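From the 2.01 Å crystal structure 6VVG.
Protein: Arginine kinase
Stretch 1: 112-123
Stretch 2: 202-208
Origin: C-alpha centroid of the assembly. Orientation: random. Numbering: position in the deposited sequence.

Stretch 1 (112-123) RLNEAACKKIII
Stretch 2, residues 202-208: VAYEILS

Two helices of one chain, 115-123 and 202-208, pack almost antiparallel: their N-to-C directions differ by 159° and their axes approach to 9.4 Å. The register is fixed by two CA-CA pairs, Cys-118 with Leu-207 at 6.2 Å and Ile-122 with Ala-203 at 6.7 Å; a step of four residues up one helix matches a step of four down the other. Backbone torsions are helical in both segments (phi near -60 to -70°, psi near -40°), apart from the last residue, Ser-208, at -102/-19. Before the first helix, Arg-112 (-148/150) and Leu-113 (-120/112) are extended. Asn-114 (-81/177) is the N-cap: with chi1 p, its OD1 accepts from Ala-117 N at 2.9 Å and an N-H...O angle of 160°.

Ile-206 covers the most surface, 98 of the 348 Å² buried in total. Its CA-CB bond points toward the first stretch, and its rotamer, chi1 p and chi2 t, lets it meet four residues. CG2 lies 3.9 Å from Leu-113 CD1, while CG1 lies 3.6 Å from Cys-118 SG. Its CD1 reaches the next turn, 4.2 Å from Ile-121 CG2 and 4.1 Å from Ile-122 CG1. Leu-113, Ile-121 and Ile-122 all adopt chi1 m, chi2 t and direct their CA-CB bonds toward the second helix.

Leu-207 follows with 55 Å². Its CA-CB bond points sideways, but chi1 m and chi2 t bring the end of the side chain nearer, so that CD2 sits 3.5 Å from Cys-118 CB and 4.3 Å from Glu-115 CA. Cys-118 (chi1 m) thus meets two consecutive residues of the opposing helix. Its SG is also 3.4 Å from Ile-206 O. At the other registered pair, Ala-203 CB lies 3.3 Å from Ile-122 CD1, a short separation for two methyl carbons. Cys-118 and Ile-122 each contribute 51 Å².

No direct hydrogen bond crosses the contact; the contacts of side chain with side chain are apolar. Polar linkage comes instead through water at the Leu-113 end. Water 1 donates to Leu-113 O at 2.8 Å and to Ile-206 O at 2.6 Å; water 2 donates to Leu-113 O at 3.2 Å and to Leu-207 O at 3.0 Å. The extended backbone of Leu-113 therefore offers one carbonyl to both waters, joining it to two successive carbonyls near the end of stretch 2.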

ATOM      1  N   ARG A 112     -33.103  -7.369 -14.710  1.00 16.04           N
ATOM      2  CA  ARG A 112     -33.445  -5.977 -14.459  1.00 14.86           C
ATOM      3  C   ARG A 112     -33.179  -5.627 -13.003  1.00 17.47           C
ATOM      4  O   ARG A 112     -33.308  -6.470 -12.112  1.00 20.18           O
ATOM      5  CB  ARG A 112     -34.913  -5.671 -14.783  1.00 15.78           C
ATOM      6  CG  ARG A 112     -35.479  -6.376 -16.003  1.00 38.16           C
ATOM      7  CD  ARG A 112     -36.825  -5.762 -16.404  1.00 50.34           C
ATOM      8  NE  ARG A 112     -37.643  -5.405 -15.244  1.00 59.29           N
ATOM      9  CZ  ARG A 112     -37.770  -4.172 -14.767  1.00 62.56           C
ATOM     10  NH1 ARG A 112     -38.534  -3.945 -13.707  1.00 59.12           N
ATOM     11  NH2 ARG A 112     -37.137  -3.163 -15.352  1.00 57.43           N
ATOM     12  N   LEU A 113     -32.836  -4.359 -12.773  1.00 12.80           N
ATOM     13  CA  LEU A 113     -32.651  -3.801 -11.438  1.00 11.04           C
ATOM     14  C   LEU A 113     -33.647  -2.660 -11.263  1.00 15.11           C
ATOM     15  O   LEU A 113     -33.526  -1.620 -11.922  1.00 15.88           O
ATOM     16  CB  LEU A 113     -31.222  -3.295 -11.244  1.00 14.87           C
ATOM     17  CG  LEU A 113     -30.074  -4.303 -11.221  1.00 16.97           C
ATOM     18  CD1 LEU A 113     -28.731  -3.572 -11.264  1.00 17.81           C
ATOM     19  CD2 LEU A 113     -30.163  -5.185  -9.994  1.00 15.56           C
ATOM     20  N   ASN A 114     -34.632  -2.845 -10.385  1.00 14.62           N
ATOM     21  CA  ASN A 114     -35.566  -1.767 -10.096  1.00 15.79           C
ATOM     22  C   ASN A 114     -34.941  -0.795  -9.095  1.00 18.64           C
ATOM     23  O   ASN A 114     -33.823  -0.992  -8.608  1.00 18.42           O
ATOM     24  CB  ASN A 114     -36.899  -2.322  -9.591  1.00 15.19           C
ATOM     25  CG  ASN A 114     -36.776  -3.064  -8.274  1.00 25.50           C
ATOM     26  OD1 ASN A 114     -35.766  -2.976  -7.581  1.00 24.25           O
ATOM     27  ND2 ASN A 114     -37.820  -3.806  -7.924  1.00 21.80           N
ATOM     28  N   GLU A 115     -35.673   0.277  -8.781  1.00 13.24           N
ATOM     29  CA  GLU A 115     -35.119   1.320  -7.922  1.00 20.40           C
ATOM     30  C   GLU A 115     -34.684   0.757  -6.575  1.00 15.79           C
ATOM     31  O   GLU A 115     -33.602   1.090  -6.079  1.00 14.98           O
ATOM     32  CB  GLU A 115     -36.133   2.446  -7.723  1.00 17.88           C
ATOM     33  CG  GLU A 115     -35.692   3.497  -6.706  1.00 19.90           C
ATOM     34  CD  GLU A 115     -36.290   4.874  -6.966  1.00 15.32           C
ATOM     35  OE1 GLU A 115     -37.018   5.039  -7.969  1.00 13.17           O
ATOM     36  OE2 GLU A 115     -36.025   5.794  -6.163  1.00 13.09           O
ATOM     37  N   ALA A 116     -35.512  -0.094  -5.963  1.00 18.79           N
ATOM     38  CA  ALA A 116     -35.162  -0.657  -4.662  1.00 17.21           C
ATOM     39  C   ALA A 116     -33.859  -1.442  -4.733  1.00 13.85           C
ATOM     40  O   ALA A 116     -33.016  -1.347  -3.832  1.00 11.97           O
ATOM     41  CB  ALA A 116     -36.298  -1.546  -4.155  1.00 20.73           C
ATOM     42  N   ALA A 117     -33.670  -2.218  -5.802  1.00 15.21           N
ATOM     43  CA  ALA A 117     -32.434  -2.979  -5.947  1.00 11.33           C
ATOM     44  C   ALA A 117     -31.235  -2.053  -6.093  1.00 13.19           C
ATOM     45  O   ALA A 117     -30.156  -2.330  -5.555  1.00 12.73           O
ATOM     46  CB  ALA A 117     -32.531  -3.920  -7.147  1.00 13.07           C
ATOM     47  N   CYS A 118     -31.401  -0.952  -6.828  1.00 12.20           N
ATOM     48  CA  CYS A 118     -30.309   0.003  -6.984  1.00 14.18           C
ATOM     49  C   CYS A 118     -29.980   0.676  -5.656  1.00 12.12           C
ATOM     50  O   CYS A 118     -28.806   0.852  -5.318  1.00 11.95           O
ATOM     51  CB  CYS A 118     -30.671   1.043  -8.042  1.00 10.78           C
ATOM     52  SG  CYS A 118     -30.844   0.386  -9.715  1.00 11.30           S
ATOM     53  N   LYS A 119     -31.006   1.055  -4.891  1.00 16.06           N
ATOM     54  CA  LYS A 119     -30.778   1.661  -3.583  1.00 17.75           C
ATOM     55  C   LYS A 119     -29.927   0.753  -2.707  1.00 16.13           C
ATOM     56  O   LYS A 119     -28.920   1.183  -2.136  1.00  7.86           O
ATOM     57  CB  LYS A 119     -32.121   1.954  -2.917  1.00 10.18           C
ATOM     58  CG  LYS A 119     -32.025   2.597  -1.546  1.00 14.98           C
ATOM     59  CD  LYS A 119     -33.409   2.991  -1.026  1.00 17.87           C
ATOM     60  CE  LYS A 119     -33.339   3.454   0.423  1.00 22.53           C
ATOM     61  NZ  LYS A 119     -34.673   3.830   0.966  1.00 27.78           N
ATOM     62  N   LYS A 120     -30.310  -0.519  -2.607  1.00 10.38           N
ATOM     63  CA  LYS A 120     -29.564  -1.452  -1.768  1.00 14.87           C
ATOM     64  C   LYS A 120     -28.132  -1.620  -2.254  1.00 15.47           C
ATOM     65  O   LYS A 120     -27.190  -1.602  -1.454  1.00 12.79           O
ATOM     66  CB  LYS A 120     -30.261  -2.803  -1.734  1.00 20.73           C
ATOM     67  N   ILE A 121     -27.942  -1.766  -3.563  1.00 16.80           N
ATOM     68  CA  ILE A 121     -26.597  -1.916  -4.112  1.00 11.84           C
ATOM     69  C   ILE A 121     -25.749  -0.696  -3.775  1.00 12.82           C
ATOM     70  O   ILE A 121     -24.590  -0.811  -3.350  1.00  7.77           O
ATOM     71  CB  ILE A 121     -26.682  -2.144  -5.631  1.00 14.73           C
ATOM     72  CG1 ILE A 121     -27.193  -3.558  -5.926  1.00 11.62           C
ATOM     73  CG2 ILE A 121     -25.345  -1.902  -6.291  1.00 15.03           C
ATOM     74  CD1 ILE A 121     -27.673  -3.765  -7.349  1.00 12.20           C
ATOM     75  N   ILE A 122     -26.323   0.494  -3.945  1.00 10.48           N
ATOM     76  CA  ILE A 122     -25.557   1.719  -3.748  1.00  8.76           C
ATOM     77  C   ILE A 122     -25.177   1.884  -2.284  1.00  9.23           C
ATOM     78  O   ILE A 122     -24.058   2.304  -1.965  1.00 12.61           O
ATOM     79  CB  ILE A 122     -26.345   2.931  -4.274  1.00  6.78           C
ATOM     80  CG1 ILE A 122     -26.371   2.911  -5.805  1.00 13.25           C
ATOM     81  CG2 ILE A 122     -25.726   4.219  -3.770  1.00 13.93           C
ATOM     82  CD1 ILE A 122     -27.382   3.856  -6.433  1.00 10.74           C
ATOM     83  N   ILE A 123     -26.094   1.569  -1.369  1.00  9.68           N
ATOM     84  CA  ILE A 123     -25.768   1.653   0.051  1.00 12.72           C
ATOM     85  C   ILE A 123     -24.599   0.731   0.368  1.00 14.05           C
ATOM     86  O   ILE A 123     -23.636   1.120   1.039  1.00 11.22           O
ATOM     87  CB  ILE A 123     -27.000   1.313   0.910  1.00 18.15           C
ATOM     88  CG1 ILE A 123     -28.031   2.441   0.845  1.00 26.65           C
ATOM     89  CG2 ILE A 123     -26.588   1.059   2.350  1.00 21.94           C
ATOM     90  CD1 ILE A 123     -29.365   2.095   1.493  1.00 21.25           C
ATOM     91  N   VAL A 202     -21.888   4.736 -11.767  1.00  9.72           N
ATOM     92  CA  VAL A 202     -22.507   3.426 -11.590  1.00 10.49           C
ATOM     93  C   VAL A 202     -23.967   3.579 -11.186  1.00 10.27           C
ATOM     94  O   VAL A 202     -24.844   2.874 -11.701  1.00 10.44           O
ATOM     95  CB  VAL A 202     -21.720   2.599 -10.556  1.00  8.40           C
ATOM     96  CG1 VAL A 202     -22.454   1.308 -10.234  1.00  7.86           C
ATOM     97  CG2 VAL A 202     -20.315   2.318 -11.059  1.00 11.79           C
ATOM     98  N   ALA A 203     -24.252   4.493 -10.255  1.00  8.16           N
ATOM     99  CA  ALA A 203     -25.624   4.679  -9.793  1.00 12.53           C
ATOM    100  C   ALA A 203     -26.520   5.138 -10.935  1.00 13.07           C
ATOM    101  O   ALA A 203     -27.635   4.633 -11.112  1.00 12.23           O
ATOM    102  CB  ALA A 203     -25.652   5.682  -8.637  1.00  8.24           C
ATOM    103  N   TYR A 204     -26.045   6.098 -11.728  1.00 10.21           N
ATOM    104  CA  TYR A 204     -26.822   6.534 -12.881  1.00 11.13           C
ATOM    105  C   TYR A 204     -27.069   5.378 -13.841  1.00 11.79           C
ATOM    106  O   TYR A 204     -28.162   5.246 -14.403  1.00 10.26           O
ATOM    107  CB  TYR A 204     -26.112   7.678 -13.604  1.00 10.81           C
ATOM    108  CG  TYR A 204     -27.011   8.399 -14.584  1.00  9.45           C
ATOM    109  CD1 TYR A 204     -27.310   7.847 -15.827  1.00 14.30           C
ATOM    110  CD2 TYR A 204     -27.580   9.621 -14.258  1.00  9.33           C
ATOM    111  CE1 TYR A 204     -28.147   8.500 -16.716  1.00 12.99           C
ATOM    112  CE2 TYR A 204     -28.409  10.282 -15.144  1.00 11.17           C
ATOM    113  CZ  TYR A 204     -28.689   9.718 -16.368  1.00 12.30           C
ATOM    114  OH  TYR A 204     -29.516  10.379 -17.247  1.00 21.66           O
ATOM    115  N   GLU A 205     -26.065   4.524 -14.032  1.00 11.34           N
ATOM    116  CA  GLU A 205     -26.173   3.462 -15.024  1.00  8.96           C
ATOM    117  C   GLU A 205     -27.162   2.391 -14.584  1.00 11.63           C
ATOM    118  O   GLU A 205     -28.003   1.953 -15.375  1.00 14.83           O
ATOM    119  CB  GLU A 205     -24.794   2.859 -15.289  1.00 11.56           C
ATOM    120  CG  GLU A 205     -23.892   3.787 -16.089  1.00 11.26           C
ATOM    121  CD  GLU A 205     -22.514   3.216 -16.335  1.00 20.35           C
ATOM    122  OE1 GLU A 205     -21.869   2.781 -15.358  1.00 19.33           O
ATOM    123  OE2 GLU A 205     -22.078   3.207 -17.506  1.00 16.65           O
ATOM    124  N   ILE A 206     -27.088   1.952 -13.325  1.00 15.55           N
ATOM    125  CA  ILE A 206     -28.017   0.907 -12.907  1.00 10.21           C
ATOM    126  C   ILE A 206     -29.432   1.457 -12.787  1.00 12.74           C
ATOM    127  O   ILE A 206     -30.407   0.740 -13.046  1.00 12.57           O
ATOM    128  CB  ILE A 206     -27.575   0.230 -11.597  1.00  8.69           C
ATOM    129  CG1 ILE A 206     -27.410   1.241 -10.465  1.00 16.57           C
ATOM    130  CG2 ILE A 206     -26.293  -0.557 -11.818  1.00 11.26           C
ATOM    131  CD1 ILE A 206     -27.123   0.580  -9.120  1.00 11.76           C
ATOM    132  N   LEU A 207     -29.580   2.724 -12.393  1.00 10.93           N
ATOM    133  CA  LEU A 207     -30.917   3.293 -12.255  1.00 15.84           C
ATOM    134  C   LEU A 207     -31.568   3.508 -13.615  1.00 11.43           C
ATOM    135  O   LEU A 207     -32.761   3.228 -13.792  1.00 13.03           O
ATOM    136  CB  LEU A 207     -30.853   4.612 -11.485  1.00 10.59           C
ATOM    137  CG  LEU A 207     -30.714   4.509  -9.966  1.00 12.78           C
ATOM    138  CD1 LEU A 207     -30.329   5.859  -9.370  1.00 11.39           C
ATOM    139  CD2 LEU A 207     -31.998   3.989  -9.343  1.00 12.40           C
ATOM    140  N   SER A 208     -30.802   3.995 -14.591  1.00 12.05           N
ATOM    141  CA  SER A 208     -31.341   4.350 -15.898  1.00 13.65           C
ATOM    142  C   SER A 208     -31.057   3.319 -16.979  1.00  7.05           C
ATOM    143  O   SER A 208     -31.755   3.307 -17.998  1.00 12.74           O
ATOM    144  CB  SER A 208     -30.772   5.700 -16.355  1.00 10.39           C
ATOM    145  OG  SER A 208     -29.426   5.558 -16.786  1.00 11.66           O
TER
HETATM  146  O   HOH W   1     -32.254  -0.682 -14.275  1.00 13.03           O
HETATM  147  O   HOH W   2     -34.214   1.466 -11.841  1.00 16.84           O